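Local coordinates for PilM (Pseudomonas aeruginosa, PDB 3HG9), which is of unknown function but belongs to the plasmid-linked PilM family and probably takes part in pilus formation, at residues 21-26 and 66-71; 37-42 and 58-63. One frame throughout, in Å; residues are numbered along the deposited sequence.

Interaction 1: residues 21-26 and 66-71; sequences LYRSRL and SYAFIA
Ala-68 marks the tight centre of this contact, where helix 21-26 lies against one face of strand 66-70 and runs nearly antiparallel to it at 153°. Its methyl group points at the helix and packs against three side chains. From one side the CB of Arg-23 closes on the CB of Ala-68 at 3.8 Å. The Tyr-22 ring, with CG anti to the backbone N (chi1 -178°), presents its edge rather than its face, so that CD2 lies 4.0 Å from the same CB of Ala-68. Leu-26 adds a looser touch, its CD1 4.4 Å from the Ala-68 CB. With its CG anti to the carbonyl carbon (chi1 -62°), Leu-26 sends CD1 onto the strand backbone, 3.3 Å from the Tyr-67 O, a close van der Waals approach. Further along, the CB atoms of Leu-26 and Ser-66 meet at 3.8 Å. The Ser-66 OG lies beside the main-chain carbonyl of Leu-26, 3.7 Å from its C, without a hydrogen bond. No hydrogen bond crosses between the segments, so the fit rests on apolar packing. With small side chains, Ser-66 and Ala-68, facing segment 21-26, the two axes come to 7.7 Å. The far side of the helix is looser: Ser-24 points away, and Leu-21 and Arg-25, partly exposed like it, make no contact with segment 66-71. The bent chain of Arg-23 carries NH2 to a salt bridge with Asp-88 of the second subunit. Tyr-67 and Phe-69 point away from the helix and pack on Pro-111 and Ile-114 of that subunit. The arrangement is that of a helix packed lengthwise on a beta hairpin whose strand 66-70 also pairs antiparallel with a strand of the second subunit, continuing the sheet through the dimer interface.

Interaction 2: residues 37-42 and 58-63; sequences SGSPAD and QGYIAA
Ser-37, Ile-61 and Ser-39 bury the most surface where the irregular segment 37-42 passes along strand 58-62, running opposite to it. Ser-37 packs against the carbonyl oxygen of Ile-61, and its CA makes a CA-H...O contact of 3.6 Å with the Ile-61 O. The angle of 124° at the hydrogen makes this an oblique approach, more packing than a directed bond. Ile-61 receives the loop with its branch point: its CB lies 3.6 Å from the Gly-38 N, while CG1, anti to the carbonyl carbon (chi1 -65°), and CG2 carry the rest of the side chain into the interior. Gly-38, with positive phi and no side chain, lets the backbones close up, its CA being 4.5 Å from the CA of Tyr-60. A cis peptide bond then leads to Ser-39, which supplies the one hydrogen bond across the contact. Its OG donates to the Gly-59 O over 3.0 Å, lying in the carbonyl plane on a lone pair, with a C=O...OG angle of 141°. The same OG meets the Tyr-60 ring at its edge, in plane, only 3.0 Å from CD1, so the ring crowds the hydroxyl from the flank of its bond to the carbonyl. Tyr-60 CG is anti to the backbone N, which brings the ring alongside the loop, and the Ser-37 O stands 3.9 Å from CE1. No backbone hydrogen bond joins the two segments, so 37-42 flanks the strand without becoming part of the sheet. Strand 57-62 pairs instead with strand 65-70, through Gln-58 with Phe-69 and Tyr-60 with Tyr-67. Ile-61 reaches Ala-30 and Pro-40 reaches Leu-26, so the loop packs against both helix 12-31 and the hairpin.

Overall arrangement
Along the chain, helix 12-31 comes first, and its residues 21-26 open the loop that interaction 1 closes 40 residues later at strand 65-70. Interaction 2 is nested inside that loop: the segment 37-42, which follows the helix, meets strand 57-62 again, and 15 residues lie between its two segments. The two strands are successive arms of one antiparallel hairpin, so the contacts, with centres about 8 Å apart, reach the same small sheet, one from the helix and the other from the loop. Tyr-22 also touches Asp-42, linking helix and loop directly. Together they tie helix, loop and hairpin into one unit, and both contacts touch the second subunit.

Interaction 1: residues 21-26 and 66-71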
ATOM      1  N   LEU B  21      -2.854 -10.982   9.308  1.00 30.67           N
ATOM      2  CA  LEU B  21      -2.797 -10.759  10.713  1.00 31.40           C
ATOM      3  C   LEU B  21      -1.360 -10.862  11.247  1.00 30.66           C
ATOM      4  O   LEU B  21      -0.965 -10.093  12.137  1.00 29.46           O
ATOM      5  CB  LEU B  21      -3.681 -11.789  11.350  1.00 32.15           C
ATOM      6  CG  LEU B  21      -3.787 -11.738  12.839  1.00 35.86           C
ATOM      7  CD1 LEU B  21      -5.049 -12.540  13.071  1.00 39.92           C
ATOM      8  CD2 LEU B  21      -2.547 -12.362  13.525  1.00 35.18           C
ATOM      9  N   TYR B  22      -0.581 -11.811  10.727  1.00 31.44           N
ATOM     10  CA  TYR B  22       0.842 -11.996  11.184  1.00 30.85           C
ATOM     11  C   TYR B  22       1.649 -10.818  10.700  1.00 31.26           C
ATOM     12  O   TYR B  22       2.404 -10.186  11.452  1.00 29.58           O
ATOM     13  CB  TYR B  22       1.412 -13.225  10.552  1.00 30.53           C
ATOM     14  CG  TYR B  22       2.811 -13.596  10.938  1.00 26.56           C
ATOM     15  CD1 TYR B  22       3.062 -14.343  12.074  1.00 25.20           C
ATOM     16  CD2 TYR B  22       3.883 -13.316  10.077  1.00 27.83           C
ATOM     17  CE1 TYR B  22       4.422 -14.725  12.419  1.00 27.18           C
ATOM     18  CE2 TYR B  22       5.219 -13.704  10.384  1.00 25.83           C
ATOM     19  CZ  TYR B  22       5.478 -14.383  11.544  1.00 23.23           C
ATOM     20  OH  TYR B  22       6.777 -14.764  11.800  1.00 28.04           O
ATOM     21  N   ARG B  23       1.429 -10.498   9.430  1.00 32.39           N
ATOM     22  CA  ARG B  23       2.041  -9.323   8.839  1.00 33.71           C
ATOM     23  C   ARG B  23       1.950  -8.083   9.750  1.00 35.17           C
ATOM     24  O   ARG B  23       2.938  -7.327   9.950  1.00 36.87           O
ATOM     25  CB  ARG B  23       1.432  -8.988   7.451  1.00 33.42           C
ATOM     26  CG  ARG B  23       2.249  -7.861   6.763  1.00 32.05           C
ATOM     27  CD  ARG B  23       1.790  -7.528   5.396  1.00 34.52           C
ATOM     28  NE  ARG B  23       0.681  -6.567   5.406  1.00 34.91           N
ATOM     29  CZ  ARG B  23       0.197  -5.969   4.317  1.00 37.76           C
ATOM     30  NH1 ARG B  23       0.755  -6.237   3.146  1.00 35.54           N
ATOM     31  NH2 ARG B  23      -0.856  -5.112   4.392  1.00 37.56           N
ATOM     32  N   SER B  24       0.775  -7.840  10.295  1.00 34.82           N
ATOM     33  CA  SER B  24       0.626  -6.608  11.036  1.00 34.11           C
ATOM     34  C   SER B  24       1.389  -6.622  12.329  1.00 34.60           C
ATOM     35  O   SER B  24       1.834  -5.566  12.790  1.00 35.96           O
ATOM     36  CB  SER B  24      -0.847  -6.340  11.286  1.00 33.55           C
ATOM     37  OG  SER B  24      -1.437  -5.962  10.094  1.00 28.79           O
ATOM     38  N   ARG B  25       1.516  -7.799  12.939  1.00 35.39           N
ATOM     39  CA  ARG B  25       2.404  -7.981  14.125  1.00 35.14           C
ATOM     40  C   ARG B  25       3.854  -7.701  13.854  1.00 34.46           C
ATOM     41  O   ARG B  25       4.539  -7.193  14.702  1.00 35.06           O
ATOM     42  CB  ARG B  25       2.297  -9.389  14.665  1.00 35.26           C
ATOM     43  CG  ARG B  25       0.925  -9.674  15.159  1.00 38.39           C
ATOM     44  CD  ARG B  25       0.517  -8.644  16.189  1.00 42.41           C
ATOM     45  NE  ARG B  25      -0.740  -9.039  16.807  1.00 45.23           N
ATOM     46  CZ  ARG B  25      -1.315  -8.391  17.811  1.00 48.53           C
ATOM     47  NH1 ARG B  25      -0.725  -7.304  18.315  1.00 49.57           N
ATOM     48  NH2 ARG B  25      -2.476  -8.835  18.302  1.00 50.17           N
ATOM     49  N   LEU B  26       4.345  -8.084  12.687  1.00 35.18           N
ATOM     50  CA  LEU B  26       5.636  -7.560  12.214  1.00 36.00           C
ATOM     51  C   LEU B  26       5.582  -6.048  11.944  1.00 37.73           C
ATOM     52  O   LEU B  26       6.458  -5.346  12.410  1.00 39.23           O
ATOM     53  CB  LEU B  26       6.071  -8.233  10.934  1.00 34.96           C
ATOM     54  CG  LEU B  26       6.329  -9.725  10.897  1.00 36.29           C
ATOM     55  CD1 LEU B  26       6.428 -10.069   9.416  1.00 34.98           C
ATOM     56  CD2 LEU B  26       7.639 -10.067  11.650  1.00 31.22           C
ATOM     57  N   SER B  66       8.429  -4.589   6.573  1.00 36.80           N
ATOM     58  CA  SER B  66       8.359  -6.023   6.809  1.00 35.88           C
ATOM     59  C   SER B  66       7.578  -6.819   5.758  1.00 34.91           C
ATOM     60  O   SER B  66       6.706  -6.301   5.115  1.00 34.09           O
ATOM     61  CB  SER B  66       7.882  -6.328   8.232  1.00 35.55           C
ATOM     62  OG  SER B  66       6.985  -5.333   8.645  1.00 36.38           O
ATOM     63  N   TYR B  67       7.913  -8.110   5.627  1.00 33.76           N
ATOM     64  CA  TYR B  67       7.237  -8.989   4.734  1.00 31.81           C
ATOM     65  C   TYR B  67       6.715 -10.226   5.461  1.00 33.02           C
ATOM     66  O   TYR B  67       7.383 -10.761   6.348  1.00 33.74           O
ATOM     67  CB  TYR B  67       8.227  -9.446   3.714  1.00 30.77           C
ATOM     68  CG  TYR B  67       9.193  -8.404   3.258  1.00 28.62           C
ATOM     69  CD1 TYR B  67       9.282  -8.074   1.914  1.00 30.38           C
ATOM     70  CD2 TYR B  67      10.044  -7.769   4.139  1.00 25.51           C
ATOM     71  CE1 TYR B  67      10.215  -7.118   1.435  1.00 27.87           C
ATOM     72  CE2 TYR B  67      10.952  -6.812   3.680  1.00 23.01           C
ATOM     73  CZ  TYR B  67      11.044  -6.495   2.327  1.00 24.36           C
ATOM     74  OH  TYR B  67      11.961  -5.513   1.853  1.00 28.67           O
ATOM     75  N   ALA B  68       5.556 -10.722   5.065  1.00 32.41           N
ATOM     76  CA  ALA B  68       5.096 -12.008   5.583  1.00 32.81           C
ATOM     77  C   ALA B  68       4.870 -12.903   4.378  1.00 33.34           C
ATOM     78  O   ALA B  68       4.278 -12.421   3.406  1.00 34.15           O
ATOM     79  CB  ALA B  68       3.762 -11.812   6.374  1.00 32.20           C
ATOM     80  N   PHE B  69       5.353 -14.151   4.386  1.00 33.24           N
ATOM     81  CA  PHE B  69       5.283 -14.962   3.179  1.00 33.67           C
ATOM     82  C   PHE B  69       5.079 -16.445   3.376  1.00 35.55           C
ATOM     83  O   PHE B  69       5.682 -17.059   4.244  1.00 34.74           O
ATOM     84  CB  PHE B  69       6.526 -14.763   2.308  1.00 32.79           C
ATOM     85  CG  PHE B  69       7.838 -14.933   3.032  1.00 31.47           C
ATOM     86  CD1 PHE B  69       8.535 -16.152   2.972  1.00 25.80           C
ATOM     87  CD2 PHE B  69       8.403 -13.845   3.731  1.00 30.41           C
ATOM     88  CE1 PHE B  69       9.751 -16.309   3.616  1.00 27.44           C
ATOM     89  CE2 PHE B  69       9.626 -13.972   4.403  1.00 28.99           C
ATOM     90  CZ  PHE B  69      10.322 -15.230   4.349  1.00 26.85           C
ATOM     91  N   ILE B  70       4.204 -17.010   2.558  1.00 37.38           N
ATOM     92  CA  ILE B  70       4.112 -18.449   2.447  1.00 39.17           C
ATOM     93  C   ILE B  70       5.008 -18.902   1.317  1.00 40.13           C
ATOM     94  O   ILE B  70       4.750 -18.643   0.145  1.00 40.55           O
ATOM     95  CB  ILE B  70       2.674 -18.983   2.348  1.00 38.95           C
ATOM     96  CG1 ILE B  70       2.172 -19.248   3.762  1.00 39.51           C
ATOM     97  CG2 ILE B  70       2.614 -20.368   1.662  1.00 40.14           C
ATOM     98  CD1 ILE B  70       1.569 -18.065   4.448  1.00 40.46           C
ATOM     99  N   ALA B  71       6.074 -19.580   1.743  1.00 41.84           N
ATOM    100  CA  ALA B  71       7.201 -20.029   0.926  1.00 42.33           C
ATOM    101  C   ALA B  71       6.826 -20.836  -0.336  1.00 43.04           C
ATOM    102  O   ALA B  71       7.476 -20.659  -1.409  1.00 45.00           O
ATOM    103  CB  ALA B  71       8.222 -20.794   1.815  1.00 41.70           C
TER

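Interaction 2: residues 37-42 and 58-63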
ATOM      1  N   SER B  37      16.612  -6.851  11.465  1.00 51.93           N
ATOM      2  CA  SER B  37      16.379  -7.594  10.236  1.00 50.47           C
ATOM      3  C   SER B  37      15.796  -8.983  10.426  1.00 48.91           C
ATOM      4  O   SER B  37      16.380 -10.010  10.104  1.00 47.76           O
ATOM      5  CB  SER B  37      17.582  -7.539   9.297  1.00 50.89           C
ATOM      6  OG  SER B  37      17.638  -6.259   8.696  1.00 51.82           O
ATOM      7  N   GLY B  38      14.550  -8.962  10.890  1.00 48.73           N
ATOM      8  CA  GLY B  38      13.804 -10.164  11.217  1.00 46.85           C
ATOM      9  C   GLY B  38      14.594 -11.049  12.164  1.00 45.60           C
ATOM     10  O   GLY B  38      15.550 -10.631  12.814  1.00 45.36           O
ATOM     11  N   SER B  39      14.208 -12.298  12.245  1.00 44.59           N
ATOM     12  CA  SER B  39      13.086 -12.809  11.567  1.00 43.53           C
ATOM     13  C   SER B  39      12.387 -13.264  12.798  1.00 42.77           C
ATOM     14  O   SER B  39      12.355 -14.460  13.052  1.00 45.35           O
ATOM     15  CB  SER B  39      13.489 -14.003  10.717  1.00 43.38           C
ATOM     16  OG  SER B  39      13.110 -13.815   9.355  1.00 45.66           O
ATOM     17  N   PRO B  40      11.808 -12.319  13.575  1.00 41.46           N
ATOM     18  CA  PRO B  40      11.518 -12.620  14.980  1.00 41.09           C
ATOM     19  C   PRO B  40      10.639 -13.855  15.216  1.00 40.34           C
ATOM     20  O   PRO B  40       9.733 -14.106  14.444  1.00 40.47           O
ATOM     21  CB  PRO B  40      10.822 -11.329  15.495  1.00 41.12           C
ATOM     22  CG  PRO B  40      10.266 -10.642  14.284  1.00 39.41           C
ATOM     23  CD  PRO B  40      11.045 -11.138  13.081  1.00 40.90           C
ATOM     24  N   ALA B  41      10.896 -14.603  16.285  1.00 40.34           N
ATOM     25  CA  ALA B  41       9.934 -15.666  16.703  1.00 40.03           C
ATOM     26  C   ALA B  41       8.707 -15.106  17.356  1.00 39.28           C
ATOM     27  O   ALA B  41       8.754 -14.119  18.120  1.00 38.13           O
ATOM     28  CB  ALA B  41      10.556 -16.672  17.621  1.00 39.84           C
ATOM     29  N   ASP B  42       7.621 -15.805  17.066  1.00 39.11           N
ATOM     30  CA  ASP B  42       6.234 -15.371  17.369  1.00 39.33           C
ATOM     31  C   ASP B  42       5.919 -15.077  18.870  1.00 39.28           C
ATOM     32  O   ASP B  42       4.796 -14.662  19.201  1.00 37.27           O
ATOM     33  CB  ASP B  42       5.256 -16.409  16.797  1.00 39.35           C
ATOM     34  CG  ASP B  42       5.858 -17.224  15.648  1.00 39.90           C
ATOM     35  OD1 ASP B  42       6.510 -16.605  14.804  1.00 46.03           O
ATOM     36  OD2 ASP B  42       5.669 -18.465  15.552  1.00 44.06           O
ATOM     37  N   GLN B  58       5.859 -17.255   7.185  1.00 30.24           N
ATOM     38  CA  GLN B  58       7.163 -16.783   7.528  1.00 29.66           C
ATOM     39  C   GLN B  58       7.094 -15.315   7.445  1.00 29.01           C
ATOM     40  O   GLN B  58       6.268 -14.814   6.725  1.00 29.37           O
ATOM     41  CB  GLN B  58       8.175 -17.374   6.540  1.00 29.46           C
ATOM     42  CG  GLN B  58       8.500 -18.870   6.849  1.00 30.87           C
ATOM     43  CD  GLN B  58       9.758 -19.285   6.158  1.00 30.55           C
ATOM     44  OE1 GLN B  58       9.699 -19.998   5.129  1.00 28.30           O
ATOM     45  NE2 GLN B  58      10.914 -18.735   6.628  1.00 26.50           N
ATOM     46  N   GLY B  59       7.936 -14.623   8.192  1.00 29.30           N
ATOM     47  CA  GLY B  59       7.994 -13.196   8.093  1.00 30.15           C
ATOM     48  C   GLY B  59       9.440 -12.798   8.132  1.00 31.88           C
ATOM     49  O   GLY B  59      10.233 -13.597   8.592  1.00 30.95           O
ATOM     50  N   TYR B  60       9.766 -11.566   7.677  1.00 33.08           N
ATOM     51  CA  TYR B  60      11.135 -11.003   7.657  1.00 35.01           C
ATOM     52  C   TYR B  60      11.038  -9.472   7.845  1.00 37.15           C
ATOM     53  O   TYR B  60       9.954  -8.871   7.760  1.00 38.36           O
ATOM     54  CB  TYR B  60      11.812 -11.337   6.305  1.00 35.54           C
ATOM     55  CG  TYR B  60      13.340 -11.317   6.248  1.00 36.62           C
ATOM     56  CD1 TYR B  60      14.092 -12.174   7.064  1.00 40.24           C
ATOM     57  CD2 TYR B  60      14.041 -10.488   5.351  1.00 34.48           C
ATOM     58  CE1 TYR B  60      15.501 -12.176   7.031  1.00 39.87           C
ATOM     59  CE2 TYR B  60      15.448 -10.493   5.304  1.00 33.53           C
ATOM     60  CZ  TYR B  60      16.171 -11.356   6.157  1.00 38.55           C
ATOM     61  OH  TYR B  60      17.557 -11.436   6.203  1.00 37.76           O
ATOM     62  N   ILE B  61      12.146  -8.814   8.093  1.00 37.89           N
ATOM     63  CA  ILE B  61      12.112  -7.384   8.048  1.00 38.27           C
ATOM     64  C   ILE B  61      13.379  -7.123   7.298  1.00 40.43           C
ATOM     65  O   ILE B  61      14.335  -7.953   7.306  1.00 39.62           O
ATOM     66  CB  ILE B  61      12.094  -6.716   9.458  1.00 38.35           C
ATOM     67  CG1 ILE B  61      10.793  -7.080  10.177  1.00 39.17           C
ATOM     68  CG2 ILE B  61      12.204  -5.164   9.375  1.00 37.65           C
ATOM     69  CD1 ILE B  61      10.746  -6.770  11.642  1.00 38.62           C
ATOM     70  N   ALA B  62      13.373  -5.987   6.618  1.00 41.12           N
ATOM     71  CA  ALA B  62      14.515  -5.525   5.876  1.00 42.31           C
ATOM     72  C   ALA B  62      14.222  -4.025   5.616  1.00 43.30           C
ATOM     73  O   ALA B  62      13.114  -3.680   5.182  1.00 43.75           O
ATOM     74  CB  ALA B  62      14.643  -6.317   4.592  1.00 42.95           C
ATOM     75  N   ALA B  63      15.196  -3.147   5.912  1.00 43.62           N
ATOM     76  CA  ALA B  63      14.880  -1.775   6.291  1.00 43.66           C
ATOM     77  C   ALA B  63      13.891  -1.947   7.439  1.00 42.96           C
ATOM     78  O   ALA B  63      13.698  -3.082   7.876  1.00 44.21           O
ATOM     79  CB  ALA B  63      14.254  -0.993   5.100  1.00 43.38           C
TER